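Local structure of PHD finger protein 3 (Homo sapiens, 6IC9) at residues Pro46-Pro57 / Phe98-Asn109. The protein reads the phosphorylated C-terminal domain of RNA polymerase II through its SPOC domain and regulates neuronal gene expression. Residues are numbered along the deposited sequence; the frame is centred on the assembly and turned at random.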
loop_
_atom_site.group_PDB
_atom_site.type_symbol
_atom_site.label_atom_id
_atom_site.label_comp_id
_atom_site.label_asym_id
_atom_site.label_seq_id
_atom_site.Cartn_x
_atom_site.Cartn_y
_atom_site.Cartn_z
ATOM N N PRO A 46 -6.383 -9.001 5.338
ATOM C CA PRO A 46 -6.670 -9.404 6.726
ATOM C C PRO A 46 -7.364 -8.278 7.489
ATOM O O PRO A 46 -7.449 -7.129 7.029
ATOM C CB PRO A 46 -5.288 -9.707 7.307
ATOM C CG PRO A 46 -4.359 -8.716 6.527
ATOM C CD PRO A 46 -4.963 -8.645 5.114
ATOM N N ASP A 47 -7.877 -8.627 8.697
ATOM C CA ASP A 47 -8.441 -7.607 9.591
ATOM C C ASP A 47 -7.415 -6.529 9.956
ATOM O O ASP A 47 -7.779 -5.383 10.225
ATOM C CB ASP A 47 -8.932 -8.270 10.917
ATOM C CG ASP A 47 -10.238 -9.029 10.766
ATOM O OD1 ASP A 47 -10.832 -9.032 9.682
ATOM O OD2 ASP A 47 -10.678 -9.627 11.781
ATOM N N SER A 48 -6.163 -6.913 10.124
ATOM C CA SER A 48 -5.094 -6.019 10.531
ATOM C C SER A 48 -3.916 -6.319 9.633
ATOM O O SER A 48 -3.426 -7.446 9.631
ATOM C CB SER A 48 -4.701 -6.218 11.995
ATOM O OG SER A 48 -3.596 -5.380 12.280
ATOM N N ILE A 49 -3.512 -5.335 8.828
ATOM C CA ILE A 49 -2.312 -5.450 8.006
ATOM C C ILE A 49 -1.112 -5.185 8.891
ATOM O O ILE A 49 -0.965 -4.070 9.405
ATOM C CB ILE A 49 -2.336 -4.440 6.853
ATOM C CG1 ILE A 49 -3.524 -4.706 5.952
ATOM C CG2 ILE A 49 -0.946 -4.460 6.100
ATOM C CD1 ILE A 49 -3.756 -3.607 4.920
ATOM N N GLN A 50 -0.249 -6.201 9.065
ATOM C CA GLN A 50 0.935 -6.104 9.916
ATOM C C GLN A 50 2.097 -5.596 9.087
ATOM O O GLN A 50 2.527 -6.268 8.156
ATOM C CB GLN A 50 1.330 -7.464 10.500
ATOM C CG GLN A 50 0.237 -8.056 11.374
ATOM C CD GLN A 50 -0.059 -7.201 12.607
ATOM O OE1 GLN A 50 0.857 -6.628 13.260
ATOM N NE2 GLN A 50 -1.343 -7.103 12.932
ATOM N N VAL A 51 2.611 -4.431 9.424
ATOM C CA VAL A 51 3.760 -3.913 8.676
ATOM C C VAL A 51 5.029 -4.505 9.294
ATOM O O VAL A 51 5.364 -4.217 10.452
ATOM C CB VAL A 51 3.780 -2.385 8.705
ATOM C CG1 VAL A 51 4.955 -1.853 7.861
ATOM C CG2 VAL A 51 2.431 -1.839 8.253
ATOM N N GLY A 52 5.683 -5.377 8.553
ATOM C CA GLY A 52 6.822 -6.149 8.991
ATOM C C GLY A 52 8.172 -5.563 8.724
ATOM O O GLY A 52 9.173 -6.101 9.198
ATOM N N GLY A 53 8.262 -4.508 7.928
ATOM C CA GLY A 53 9.574 -4.013 7.579
ATOM C C GLY A 53 9.500 -2.905 6.562
ATOM O O GLY A 53 8.418 -2.390 6.231
ATOM N N ARG A 54 10.663 -2.546 6.073
ATOM C CA ARG A 54 10.745 -1.435 5.150
ATOM C C ARG A 54 11.652 -1.800 3.995
ATOM O O ARG A 54 12.515 -2.692 4.090
ATOM C CB ARG A 54 11.243 -0.175 5.856
ATOM C CG ARG A 54 12.588 -0.370 6.480
ATOM C CD ARG A 54 12.940 0.707 7.511
ATOM N NE ARG A 54 14.308 0.479 7.978
ATOM C CZ ARG A 54 14.851 1.075 9.038
ATOM N NH1 ARG A 54 14.144 1.934 9.766
ATOM N NH2 ARG A 54 16.124 0.830 9.358
ATOM N N ILE A 55 11.456 -1.107 2.882
ATOM C CA ILE A 55 12.145 -1.503 1.660
ATOM C C ILE A 55 12.418 -0.255 0.822
ATOM O O ILE A 55 11.648 0.707 0.845
ATOM C CB ILE A 55 11.276 -2.557 0.910
ATOM C CG1 ILE A 55 12.052 -3.235 -0.246
ATOM C CG2 ILE A 55 9.925 -1.938 0.428
ATOM C CD1 ILE A 55 11.249 -4.452 -0.883
ATOM N N SER A 56 13.515 -0.277 0.060
ATOM C CA SER A 56 13.854 0.840 -0.807
ATOM C C SER A 56 12.855 0.967 -1.961
ATOM O O SER A 56 12.427 -0.042 -2.522
ATOM C CB SER A 56 15.264 0.629 -1.335
ATOM O OG SER A 56 15.374 1.184 -2.612
ATOM N N PRO A 57 12.433 2.182 -2.312
ATOM C CA PRO A 57 11.470 2.326 -3.419
ATOM C C PRO A 57 11.993 1.784 -4.743
ATOM O O PRO A 57 11.234 1.176 -5.493
ATOM C CB PRO A 57 11.229 3.846 -3.485
ATOM C CG PRO A 57 11.450 4.288 -2.034
ATOM C CD PRO A 57 12.625 3.440 -1.562
ATOM N N PHE A 98 7.753 6.643 7.119
ATOM C CA PHE A 98 8.276 6.200 5.833
ATOM C C PHE A 98 8.688 7.372 4.959
ATOM O O PHE A 98 9.652 7.263 4.172
ATOM C CB PHE A 98 7.214 5.352 5.093
ATOM C CG PHE A 98 7.067 3.998 5.683
ATOM C CD1 PHE A 98 8.118 3.102 5.586
ATOM C CD2 PHE A 98 5.950 3.668 6.450
ATOM C CE1 PHE A 98 8.047 1.853 6.192
ATOM C CE2 PHE A 98 5.868 2.402 7.053
ATOM C CZ PHE A 98 6.934 1.511 6.935
ATOM N N SER A 99 7.956 8.498 5.034
ATOM C CA SER A 99 8.321 9.636 4.188
ATOM C C SER A 99 9.709 10.146 4.536
ATOM O O SER A 99 10.521 10.416 3.642
ATOM C CB SER A 99 7.305 10.771 4.365
ATOM O OG SER A 99 7.576 11.783 3.425
ATOM N N SER A 100 9.997 10.264 5.833
ATOM C CA SER A 100 11.273 10.829 6.281
ATOM C C SER A 100 12.445 9.940 5.887
ATOM O O SER A 100 13.498 10.438 5.469
ATOM C CB SER A 100 11.246 11.044 7.811
ATOM O OG SER A 100 11.078 9.827 8.562
ATOM N N ARG A 101 12.260 8.631 5.944
ATOM C CA ARG A 101 13.283 7.651 5.591
ATOM C C ARG A 101 13.337 7.285 4.107
ATOM O O ARG A 101 14.266 6.561 3.697
ATOM C CB ARG A 101 13.054 6.387 6.441
ATOM C CG ARG A 101 13.162 6.641 7.953
ATOM C CD ARG A 101 12.730 5.453 8.801
ATOM N NE ARG A 101 12.955 5.644 10.228
ATOM C CZ ARG A 101 12.259 6.462 10.996
ATOM N NH1 ARG A 101 11.256 7.196 10.479
ATOM N NH2 ARG A 101 12.550 6.531 12.279
ATOM N N LYS A 102 12.432 7.810 3.279
ATOM C CA LYS A 102 12.360 7.478 1.860
ATOM C C LYS A 102 12.335 5.965 1.702
ATOM O O LYS A 102 13.172 5.364 1.019
ATOM C CB LYS A 102 13.522 8.100 1.074
ATOM C CG LYS A 102 13.583 9.621 1.224
ATOM C CD LYS A 102 14.864 10.190 0.590
ATOM C CE LYS A 102 14.911 11.713 0.754
ATOM N NZ LYS A 102 13.751 12.324 0.039
ATOM N N ARG A 103 11.388 5.344 2.409
ATOM C CA ARG A 103 11.193 3.907 2.327
ATOM C C ARG A 103 9.719 3.661 2.063
ATOM O O ARG A 103 8.873 4.537 2.277
ATOM C CB ARG A 103 11.625 3.181 3.641
ATOM C CG ARG A 103 13.165 3.265 3.945
ATOM C CD ARG A 103 13.964 2.455 2.929
ATOM N NE ARG A 103 15.400 2.422 3.235
ATOM C CZ ARG A 103 16.275 3.315 2.771
ATOM N NH1 ARG A 103 15.854 4.320 2.031
ATOM N NH2 ARG A 103 17.569 3.231 3.070
ATOM N N TYR A 104 9.428 2.440 1.641
ATOM C CA TYR A 104 8.073 1.919 1.660
ATOM C C TYR A 104 7.940 0.882 2.777
ATOM O O TYR A 104 8.915 0.241 3.187
ATOM C CB TYR A 104 7.696 1.259 0.313
ATOM C CG TYR A 104 7.700 2.185 -0.897
ATOM C CD1 TYR A 104 7.697 3.609 -0.754
ATOM C CD2 TYR A 104 7.697 1.649 -2.192
ATOM C CE1 TYR A 104 7.736 4.446 -1.878
ATOM C CE2 TYR A 104 7.711 2.503 -3.320
ATOM C CZ TYR A 104 7.728 3.889 -3.142
ATOM O OH TYR A 104 7.730 4.734 -4.238
ATOM N N GLY A 105 6.712 0.665 3.228
ATOM C CA GLY A 105 6.443 -0.408 4.194
ATOM C C GLY A 105 6.159 -1.720 3.470
ATOM O O GLY A 105 5.600 -1.728 2.364
ATOM N N VAL A 106 6.472 -2.837 4.134
ATOM C CA VAL A 106 6.206 -4.188 3.610
ATOM C C VAL A 106 5.225 -4.901 4.532
ATOM O O VAL A 106 5.496 -5.040 5.735
ATOM C CB VAL A 106 7.500 -5.010 3.488
ATOM C CG1 VAL A 106 7.175 -6.357 2.798
ATOM C CG2 VAL A 106 8.554 -4.211 2.667
ATOM N N ALA A 107 4.084 -5.350 3.979
ATOM C CA ALA A 107 3.144 -6.148 4.769
ATOM C C ALA A 107 3.714 -7.544 4.999
ATOM O O ALA A 107 4.284 -8.164 4.092
ATOM C CB ALA A 107 1.760 -6.260 4.068
ATOM N N ALA A 108 3.537 -8.060 6.221
ATOM C CA ALA A 108 4.140 -9.343 6.569
ATOM C C ALA A 108 3.132 -10.484 6.784
ATOM O O ALA A 108 3.558 -11.608 7.060
ATOM C CB ALA A 108 4.999 -9.182 7.830
ATOM N N ASN A 109 1.835 -10.238 6.703
ATOM C CA ASN A 109 0.816 -11.262 7.002
ATOM C C ASN A 109 -0.185 -11.356 5.865
ATOM O O ASN A 109 -1.405 -11.355 6.063
ATOM C CB ASN A 109 0.090 -10.988 8.334
ATOM C CG ASN A 109 -0.782 -9.723 8.281
ATOM O OD1 ASN A 109 -0.439 -8.755 7.569
ATOM N ND2 ASN A 109 -1.910 -9.729 9.029
#
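Strands 48-55 and 104-107 pair antiparallel in the beta-sheet of the SPOC domain, interrupted by a classic beta bulge in which Gly52 and Gly53 both face Val106. Strand 104-107 lies between 48-55 and 114-122, and 48-55 also bonds to strand 15-21 through Ile49. Gly52 N donates to Val106 O (2.8 Å), while Val106 N donates to Gly53 O (2.9 Å). Beyond the bulge, Ile55 and Tyr104 form a hydrogen-bonded pair, their backbone N and O atoms bonded both ways. Past the other end of strand 104-107, the side-chain amide of Asn109 continues the ladder in place of backbone. Its ND2 donates to Ser48 O at 2.8 Å, with the acceptor close to the amide plane. Its OD1 receives Gln50 N in a straight bond (170°) that arrives well above the carbonyl plane. CG of Asn109 sits between its own backbone N and carbonyl carbon (chi1 67°), which turns the amide toward strand 48-55. With an alanine here, Ser48 O and Gln50 N would probably lose these partners, and that end of strand 48-55 would be less firmly held. The backbones of Gly52 and Arg54 hydrogen-bond to the bound phosphorylated peptide, and a modified side chain of it is bonded by Arg54 NH2; Val106 and Ala108 each pack against an aromatic side chain of the peptide. Arg54 CB meets the edge of the Phe98 ring, near its plane. On the side of the sheet facing helix 57-70, Ile55 CG2 and Val106 CG2 press together at 3.5 Å, and Pro57 CB lies over one face of the Tyr104 ring, a CH-pi contact 3.9 Å from the ring centroid.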